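Local coordinates for protein pentalenene synthase (Streptomyces chartreusis NRRL 3882, PDB 6Q4S) that converts farnesyl diphosphate to an alpha-eudesmol sesquiterpene alcohol, probably 7-epi-alpha-eudesmol, in a magnesium-dependent cyclisation, at residues I219-D224 and Y260-A265; D213-T218 and H303-N308; R99-T104 and C117-A122. All coordinates share one frame; numbering follows the deposited sequence.

Interaction 1: residues I219-D224 and Y260-A265; sequences IGFMND and YRMTIA
Phe221 meets Thr263 and Met262 where helix 206-228 packs on helix 252-284. The short segments run nearly antiparallel, at 155°, with their axes 9.4 Å apart. Phe221 CG stands anti to the carbonyl carbon (chi1 -68°), which carries the ring to the end of Met262. There CE2 of Phe221 lies 4.2 Å from CE of Met262, and the methyl approaches the ring obliquely. Thr263 and Phe221 slide past each other in opposite directions. OG1 of Thr263 comes to 3.3 Å from CB of Phe221. This hydroxyl is hydrogen-bonded to the backbone O of Ala259, one turn earlier on its own helix. One residue on, CG of Met222 rests 3.7 Å from the methyl CG2 of Thr263, and the two side chains cross at about a right angle. Thr263 thus gives a different branch to each neighbour. Asn223 and Asp224 serve other partners. Asn223 is probably a magnesium ligand. Asp224 makes a salt bridge to Arg177, a likely substrate-binding residue. The chemistry between the helices is van der Waals packing. The threonine hydroxyl bonds within its own helix and no polar bond joins the segments, so the contact rests on fit and burial.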
loop_
_atom_site.group_PDB
_atom_site.type_symbol
_atom_site.label_atom_id
_atom_site.label_comp_id
_atom_site.label_asym_id
_atom_site.label_seq_id
_atom_site.Cartn_x
_atom_site.Cartn_y
_atom_site.Cartn_z
ATOM N N ILE A 219 19.620 12.551 0.337
ATOM C CA ILE A 219 20.334 11.317 0.006
ATOM C C ILE A 219 20.384 11.069 -1.481
ATOM O O ILE A 219 21.409 10.650 -1.978
ATOM C CB ILE A 219 19.743 10.088 0.748
ATOM C CG1 ILE A 219 19.999 10.240 2.221
ATOM C CG2 ILE A 219 20.357 8.778 0.210
ATOM C CD1 ILE A 219 19.013 9.454 3.075
ATOM N N GLY A 220 19.297 11.348 -2.207
ATOM C CA GLY A 220 19.320 11.091 -3.684
ATOM C C GLY A 220 20.331 12.009 -4.376
ATOM O O GLY A 220 21.056 11.589 -5.287
ATOM N N PHE A 221 20.384 13.249 -3.917
ATOM C CA PHE A 221 21.324 14.245 -4.515
ATOM C C PHE A 221 22.795 13.917 -4.156
ATOM O O PHE A 221 23.674 14.014 -5.011
ATOM C CB PHE A 221 20.989 15.634 -4.045
ATOM C CG PHE A 221 19.657 16.187 -4.558
ATOM C CD1 PHE A 221 18.927 15.613 -5.597
ATOM C CD2 PHE A 221 19.141 17.305 -3.948
ATOM C CE1 PHE A 221 17.679 16.148 -5.996
ATOM C CE2 PHE A 221 17.909 17.842 -4.337
ATOM C CZ PHE A 221 17.197 17.285 -5.353
ATOM N N MET A 222 23.068 13.468 -2.910
ATOM C CA MET A 222 24.436 13.005 -2.562
ATOM C C MET A 222 24.837 11.815 -3.369
ATOM O O MET A 222 25.961 11.729 -3.887
ATOM C CB MET A 222 24.546 12.666 -1.048
ATOM C CG MET A 222 24.386 13.890 -0.158
ATOM S SD MET A 222 24.699 13.782 1.659
ATOM C CE MET A 222 26.078 12.749 1.495
ATOM N N ASN A 223 23.924 10.867 -3.513
ATOM C CA ASN A 223 24.212 9.767 -4.346
ATOM C C ASN A 223 24.441 10.136 -5.815
ATOM O O ASN A 223 25.307 9.521 -6.426
ATOM C CB ASN A 223 23.160 8.672 -4.267
ATOM C CG ASN A 223 23.120 7.971 -2.893
ATOM O OD1 ASN A 223 23.918 8.251 -2.009
ATOM N ND2 ASN A 223 22.163 7.091 -2.725
ATOM N N ASP A 224 23.704 11.102 -6.388
ATOM C CA ASP A 224 24.030 11.546 -7.757
ATOM C C ASP A 224 25.437 12.206 -7.845
ATOM O O ASP A 224 26.148 11.932 -8.749
ATOM C CB ASP A 224 23.011 12.552 -8.246
ATOM C CG ASP A 224 21.622 11.925 -8.544
ATOM O OD1 ASP A 224 21.388 10.689 -8.302
ATOM O OD2 ASP A 224 20.789 12.692 -9.104
ATOM N N TYR A 260 25.848 20.706 -5.205
ATOM C CA TYR A 260 26.307 20.839 -3.825
ATOM C C TYR A 260 25.488 21.837 -3.095
ATOM O O TYR A 260 24.988 21.531 -2.002
ATOM C CB TYR A 260 27.799 21.181 -3.836
ATOM C CG TYR A 260 28.517 21.459 -2.561
ATOM C CD1 TYR A 260 28.783 20.433 -1.653
ATOM C CD2 TYR A 260 29.084 22.732 -2.318
ATOM C CE1 TYR A 260 29.529 20.675 -0.493
ATOM C CE2 TYR A 260 29.841 22.981 -1.176
ATOM C CZ TYR A 260 30.057 21.952 -0.265
ATOM O OH TYR A 260 30.789 22.185 0.869
ATOM N N ARG A 261 25.262 23.011 -3.673
ATOM C CA ARG A 261 24.394 23.997 -2.996
ATOM C C ARG A 261 22.902 23.512 -2.787
ATOM O O ARG A 261 22.274 23.829 -1.800
ATOM C CB ARG A 261 24.437 25.366 -3.724
ATOM C CG ARG A 261 23.932 26.555 -2.896
ATOM C CD ARG A 261 23.393 27.741 -3.722
ATOM N NE ARG A 261 22.294 27.304 -4.592
ATOM C CZ ARG A 261 21.056 26.993 -4.191
ATOM N NH1 ARG A 261 20.655 27.130 -2.926
ATOM N NH2 ARG A 261 20.201 26.550 -5.087
ATOM N N MET A 262 22.326 22.843 -3.761
ATOM C CA MET A 262 20.958 22.279 -3.613
ATOM C C MET A 262 20.830 21.278 -2.414
ATOM O O MET A 262 19.836 21.275 -1.657
ATOM C CB MET A 262 20.620 21.526 -4.892
ATOM C CG MET A 262 20.356 22.436 -6.095
ATOM S SD MET A 262 19.677 21.530 -7.506
ATOM C CE MET A 262 17.996 21.174 -6.965
ATOM N N THR A 263 21.870 20.466 -2.290
ATOM C CA THR A 263 21.986 19.432 -1.289
ATOM C C THR A 263 22.106 20.012 0.086
ATOM O O THR A 263 21.332 19.637 0.963
ATOM C CB THR A 263 23.150 18.514 -1.577
ATOM O OG1 THR A 263 23.014 17.966 -2.871
ATOM C CG2 THR A 263 23.206 17.369 -0.586
ATOM N N ILE A 264 23.012 20.973 0.265
ATOM C CA ILE A 264 23.125 21.722 1.527
ATOM C C ILE A 264 21.854 22.500 1.888
ATOM O O ILE A 264 21.459 22.536 3.046
ATOM C CB ILE A 264 24.384 22.644 1.497
ATOM C CG1 ILE A 264 25.633 21.773 1.602
ATOM C CG2 ILE A 264 24.361 23.716 2.591
ATOM C CD1 ILE A 264 26.826 22.376 0.918
ATOM N N ALA A 265 21.180 23.099 0.909
ATOM C CA ALA A 265 19.879 23.721 1.143
ATOM C C ALA A 265 18.753 22.716 1.630
ATOM O O ALA A 265 17.925 23.097 2.451
ATOM C CB ALA A 265 19.414 24.446 -0.142
#

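Interaction 2: residues D213-T218 and H303-N308; sequences DLAADT and HWINGN
Ile305 points at helix 206-228 and meets it with two branches, one for Ala215 and one for Thr218. Its CG1 lies anti to the carbonyl carbon (chi1 -62°), and the arm ends with CD1 of Ile305 4.1 Å from CB of Ala215. The other branch faces Thr218, with CG2 of Ile305 4.2 Å from CG2 of Thr218. The isoleucine therefore spans about one turn of the opposing helix. The small alanine side chain probably allows the close approach of the longer arm. The backbones are nearest at the same place, with CA of Ala215 and CA of Ile305 6.6 Å apart.

Thr218 turns its methyl to Ile305 and its hydroxyl back to its own helix. OG1 of Thr218 donates to O of Leu214 over 2.8 Å. The donor sits above the carbonyl plane, 37° out of it. The backbone N of Thr218 reaches O of Leu214 at 2.9 Å, from the opposite face of that plane. Two bonds thus grip this oxygen, and the buried hydroxyl is satisfied.

The next residue, Ile219, also packs on Ile305. Beyond it, Asn308 ND2 is hydrogen-bonded to OD1 of Asn223. Helix 206-228 carries Asn223 and Ser227, probable ligands of one magnesium ion, as in the second metal-binding motif of class I terpene synthases. The contact joins this metal-binding helix to helix 288-313 by buried packing, within the all-helical class I terpene synthase fold.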
loop_
_atom_site.group_PDB
_atom_site.type_symbol
_atom_site.label_atom_id
_atom_site.label_comp_id
_atom_site.label_asym_id
_atom_site.label_seq_id
_atom_site.Cartn_x
_atom_site.Cartn_y
_atom_site.Cartn_z
ATOM N N ASP A 213 10.664 13.563 3.256
ATOM C CA ASP A 213 10.894 14.059 1.898
ATOM C C ASP A 213 12.248 14.731 1.737
ATOM O O ASP A 213 12.964 14.424 0.769
ATOM C CB ASP A 213 9.837 15.039 1.488
ATOM C CG ASP A 213 8.517 14.391 1.154
ATOM O OD1 ASP A 213 8.407 13.164 0.842
ATOM O OD2 ASP A 213 7.566 15.177 1.119
ATOM N N LEU A 214 12.634 15.581 2.677
ATOM C CA LEU A 214 14.006 16.194 2.594
ATOM C C LEU A 214 15.150 15.215 2.788
ATOM O O LEU A 214 16.195 15.321 2.150
ATOM C CB LEU A 214 14.146 17.317 3.602
ATOM C CG LEU A 214 13.216 18.502 3.380
ATOM C CD1 LEU A 214 13.117 19.340 4.620
ATOM C CD2 LEU A 214 13.669 19.404 2.210
ATOM N N ALA A 215 14.979 14.231 3.678
ATOM C CA ALA A 215 15.960 13.193 3.827
ATOM C C ALA A 215 16.103 12.462 2.501
ATOM O O ALA A 215 17.210 12.093 2.075
ATOM C CB ALA A 215 15.578 12.208 4.945
ATOM N N ALA A 216 14.990 12.197 1.831
ATOM C CA ALA A 216 15.083 11.494 0.565
ATOM C C ALA A 216 15.796 12.389 -0.510
ATOM O O ALA A 216 16.636 11.924 -1.305
ATOM C CB ALA A 216 13.718 11.117 0.090
ATOM N N ASP A 217 15.474 13.668 -0.513
ATOM C CA ASP A 217 16.182 14.610 -1.469
ATOM C C ASP A 217 17.681 14.589 -1.232
ATOM O O ASP A 217 18.464 14.375 -2.156
ATOM C CB ASP A 217 15.695 16.043 -1.322
ATOM C CG ASP A 217 14.248 16.212 -1.741
ATOM O OD1 ASP A 217 13.697 15.338 -2.482
ATOM O OD2 ASP A 217 13.649 17.204 -1.295
ATOM N N THR A 218 18.053 14.780 0.029
ATOM C CA THR A 218 19.420 14.911 0.427
ATOM C C THR A 218 20.142 13.721 0.014
ATOM O O THR A 218 21.169 13.807 -0.616
ATOM C CB THR A 218 19.516 15.078 1.941
ATOM O OG1 THR A 218 18.818 16.249 2.330
ATOM C CG2 THR A 218 20.954 15.171 2.422
ATOM N N HIS A 303 20.411 8.163 10.948
ATOM C CA HIS A 303 21.206 7.017 10.593
ATOM C C HIS A 303 21.287 6.848 9.099
ATOM O O HIS A 303 22.321 6.370 8.586
ATOM C CB HIS A 303 20.698 5.698 11.266
ATOM C CG HIS A 303 20.628 5.766 12.771
ATOM N ND1 HIS A 303 19.687 5.081 13.514
ATOM C CD2 HIS A 303 21.386 6.449 13.666
ATOM C CE1 HIS A 303 19.845 5.370 14.791
ATOM N NE2 HIS A 303 20.855 6.214 14.908
ATOM N N TRP A 304 20.178 7.161 8.398
ATOM C CA TRP A 304 20.190 6.991 6.970
ATOM C C TRP A 304 21.053 8.077 6.270
ATOM O O TRP A 304 21.862 7.765 5.394
ATOM C CB TRP A 304 18.763 6.923 6.401
ATOM C CG TRP A 304 18.495 5.556 6.086
ATOM C CD1 TRP A 304 17.803 4.604 6.878
ATOM C CD2 TRP A 304 19.021 4.848 4.983
ATOM N NE1 TRP A 304 17.863 3.382 6.282
ATOM C CE2 TRP A 304 18.589 3.477 5.120
ATOM C CE3 TRP A 304 19.798 5.219 3.875
ATOM C CZ2 TRP A 304 18.916 2.501 4.202
ATOM C CZ3 TRP A 304 20.132 4.220 2.931
ATOM C CH2 TRP A 304 19.663 2.870 3.109
ATOM N N ILE A 305 20.802 9.329 6.594
ATOM C CA ILE A 305 21.558 10.424 5.960
ATOM C C ILE A 305 23.057 10.248 6.243
ATOM O O ILE A 305 23.864 10.183 5.291
ATOM C CB ILE A 305 21.105 11.809 6.451
ATOM C CG1 ILE A 305 19.658 12.058 6.109
ATOM C CG2 ILE A 305 22.025 12.874 5.823
ATOM C CD1 ILE A 305 19.043 13.271 6.807
ATOM N N ASN A 306 23.423 10.015 7.517
ATOM C CA ASN A 306 24.852 9.922 7.877
ATOM C C ASN A 306 25.519 8.661 7.441
ATOM O O ASN A 306 26.649 8.681 6.847
ATOM C CB ASN A 306 25.052 10.141 9.334
ATOM C CG ASN A 306 26.472 10.642 9.645
ATOM O OD1 ASN A 306 26.941 11.644 9.085
ATOM N ND2 ASN A 306 27.156 9.935 10.533
ATOM N N GLY A 307 24.791 7.554 7.604
ATOM C CA GLY A 307 25.334 6.260 7.288
ATOM C C GLY A 307 25.508 6.054 5.821
ATOM O O GLY A 307 26.464 5.405 5.349
ATOM N N ASN A 308 24.538 6.540 5.057
ATOM C CA ASN A 308 24.675 6.451 3.610
ATOM C C ASN A 308 25.930 7.238 3.158
ATOM O O ASN A 308 26.687 6.759 2.362
ATOM C CB ASN A 308 23.446 6.989 2.857
ATOM C CG ASN A 308 23.602 6.831 1.329
ATOM O OD1 ASN A 308 23.633 5.729 0.795
ATOM N ND2 ASN A 308 23.818 7.927 0.667
#

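Interaction 3: residues R99-T104 and C117-A122; sequences RELIVT and CPITLA
Thr120 OG1 is held by two backbone groups while the rest of its side chain faces Glu100 and Leu101. OG1 of Thr120 accepts from N of Cys117 at 3.0 Å, with an N-H...O angle of 158°, and it is also hydrogen-bonded to O of Val115. Cys117 is the N-cap of helix 118-131, and Thr120 is its third helical residue. The bond corresponds to one half of a capping box, the one from the N-cap N-H to the N3 side chain. With chi1 at 60°, OG1 lies between the backbone N and the carbonyl carbon, and CG2 is directed to helix 90-103.

CG of Glu100 touches CG2 of Thr120 at 3.7 Å. CD2 of Leu101 reaches CG2 of Thr120 at 4.0 Å. Both side chains cross Thr120 at about a right angle. A glycine in place of Thr120 would probably leave Cys117 N without its side-chain acceptor and open a gap beside Glu100 and Leu101. A water bridges the two segments, 2.7 Å from OG1 of Thr104 and donating to O of Thr120 at 2.8 Å. The Glu100 carboxylate forms salt bridges with Arg107 and with Arg99 of the second subunit, and its OE2 also accepts from N of Val115.

The two helix segments run almost parallel, at 7°, joined by a connection without helix or strand. Helix 136-161 covers Leu101 through Leu150, while Ile102 and Val103 pack on the second subunit.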
loop_
_atom_site.group_PDB
_atom_site.type_symbol
_atom_site.label_atom_id
_atom_site.label_comp_id
_atom_site.label_asym_id
_atom_site.label_seq_id
_atom_site.Cartn_x
_atom_site.Cartn_y
_atom_site.Cartn_z
ATOM N N ARG A 99 6.042 -5.817 -9.641
ATOM C CA ARG A 99 4.651 -5.892 -9.127
ATOM C C ARG A 99 4.414 -7.054 -8.205
ATOM O O ARG A 99 3.593 -6.939 -7.311
ATOM C CB ARG A 99 3.652 -5.915 -10.293
ATOM C CG ARG A 99 3.665 -4.553 -10.960
ATOM C CD ARG A 99 2.758 -4.375 -12.157
ATOM N NE ARG A 99 2.862 -2.995 -12.664
ATOM C CZ ARG A 99 1.969 -2.430 -13.490
ATOM N NH1 ARG A 99 0.917 -3.127 -13.920
ATOM N NH2 ARG A 99 2.129 -1.185 -13.869
ATOM N N GLU A 100 5.114 -8.182 -8.397
ATOM C CA GLU A 100 5.063 -9.305 -7.440
ATOM C C GLU A 100 5.699 -8.863 -6.145
ATOM O O GLU A 100 5.143 -9.071 -5.067
ATOM C CB GLU A 100 5.767 -10.587 -8.004
ATOM C CG GLU A 100 5.667 -11.782 -7.084
ATOM C CD GLU A 100 4.257 -12.320 -6.979
ATOM O OE1 GLU A 100 3.739 -12.559 -5.869
ATOM O OE2 GLU A 100 3.638 -12.536 -8.048
ATOM N N LEU A 101 6.788 -8.127 -6.209
ATOM C CA LEU A 101 7.390 -7.573 -4.990
ATOM C C LEU A 101 6.475 -6.559 -4.284
ATOM O O LEU A 101 6.418 -6.467 -3.041
ATOM C CB LEU A 101 8.740 -6.979 -5.326
ATOM C CG LEU A 101 9.804 -7.848 -6.040
ATOM C CD1 LEU A 101 11.040 -6.978 -6.307
ATOM C CD2 LEU A 101 10.129 -9.022 -5.165
ATOM N N ILE A 102 5.680 -5.841 -5.065
ATOM C CA ILE A 102 4.754 -4.891 -4.500
ATOM C C ILE A 102 3.617 -5.625 -3.760
ATOM O O ILE A 102 3.200 -5.198 -2.685
ATOM C CB ILE A 102 4.154 -3.929 -5.584
ATOM C CG1 ILE A 102 5.257 -3.002 -6.059
ATOM C CG2 ILE A 102 2.986 -3.099 -5.017
ATOM C CD1 ILE A 102 4.925 -2.176 -7.296
ATOM N N VAL A 103 3.094 -6.709 -4.302
ATOM C CA VAL A 103 1.921 -7.312 -3.643
ATOM C C VAL A 103 2.287 -8.206 -2.478
ATOM O O VAL A 103 1.452 -8.527 -1.695
ATOM C CB VAL A 103 1.028 -8.056 -4.627
ATOM C CG1 VAL A 103 0.546 -7.127 -5.719
ATOM C CG2 VAL A 103 1.694 -9.212 -5.294
ATOM N N THR A 104 3.556 -8.584 -2.327
ATOM C CA THR A 104 3.963 -9.547 -1.276
ATOM C C THR A 104 3.623 -8.990 0.089
ATOM O O THR A 104 3.060 -9.707 0.919
ATOM C CB THR A 104 5.446 -9.952 -1.476
ATOM O OG1 THR A 104 5.527 -10.833 -2.599
ATOM C CG2 THR A 104 6.057 -10.604 -0.272
ATOM N N CYS A 117 10.439 -16.584 -8.922
ATOM C CA CYS A 117 11.792 -16.535 -9.426
ATOM C C CYS A 117 12.635 -16.310 -8.190
ATOM O O CYS A 117 12.076 -16.103 -7.120
ATOM C CB CYS A 117 11.924 -15.486 -10.529
ATOM S SG CYS A 117 11.748 -13.762 -10.056
ATOM N N PRO A 118 13.968 -16.393 -8.302
ATOM C CA PRO A 118 14.746 -16.287 -7.071
ATOM C C PRO A 118 14.430 -15.026 -6.245
ATOM O O PRO A 118 14.238 -15.118 -5.025
ATOM C CB PRO A 118 16.204 -16.261 -7.595
ATOM C CG PRO A 118 16.140 -17.063 -8.849
ATOM C CD PRO A 118 14.804 -16.747 -9.463
ATOM N N ILE A 119 14.374 -13.860 -6.880
ATOM C CA ILE A 119 14.104 -12.619 -6.145
ATOM C C ILE A 119 12.738 -12.605 -5.417
ATOM O O ILE A 119 12.655 -12.155 -4.267
ATOM C CB ILE A 119 14.288 -11.400 -7.020
ATOM C CG1 ILE A 119 14.364 -10.144 -6.147
ATOM C CG2 ILE A 119 13.144 -11.227 -8.007
ATOM C CD1 ILE A 119 15.257 -9.124 -6.796
ATOM N N THR A 120 11.686 -13.181 -6.029
ATOM C CA THR A 120 10.331 -13.074 -5.444
ATOM C C THR A 120 10.212 -14.041 -4.298
ATOM O O THR A 120 9.612 -13.735 -3.284
ATOM C CB THR A 120 9.206 -13.250 -6.475
ATOM O OG1 THR A 120 9.237 -14.542 -7.136
ATOM C CG2 THR A 120 9.303 -12.164 -7.514
ATOM N N LEU A 121 10.840 -15.204 -4.446
ATOM C CA LEU A 121 10.910 -16.157 -3.338
ATOM C C LEU A 121 11.714 -15.635 -2.178
ATOM O O LEU A 121 11.311 -15.822 -1.039
ATOM C CB LEU A 121 11.493 -17.498 -3.833
ATOM C CG LEU A 121 10.580 -18.191 -4.878
ATOM C CD1 LEU A 121 11.419 -19.166 -5.716
ATOM C CD2 LEU A 121 9.384 -18.894 -4.245
ATOM N N ALA A 122 12.833 -14.983 -2.464
ATOM C CA ALA A 122 13.663 -14.362 -1.450
ATOM C C ALA A 122 12.886 -13.318 -0.722
ATOM O O ALA A 122 12.893 -13.278 0.513
ATOM C CB ALA A 122 14.921 -13.777 -2.037
HETATM O O HOH W 1 7.763 -11.696 -3.782
#

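All three contacts are buried between helices. Interactions 1 and 2 share helix 206-228, which packs on helix 252-284 in one and on helix 288-313 in the other. Their centres are about 10 Å apart, and they meet through Ile219, Asn223 and Asn308. Both rest on van der Waals packing, in interaction 1 including a hydroxyl against a carbon, with each threonine hydroxyl bonded within its own helix. Interaction 2 lies closest to the centre of the chain, its own centre about 9 Å away. Interaction 3 is about 31 Å from interaction 1, centre to centre, on the opposite side of the chain's centre. It adjoins the second subunit, and its surroundings are more polar, with a capped helix start and a bridging water.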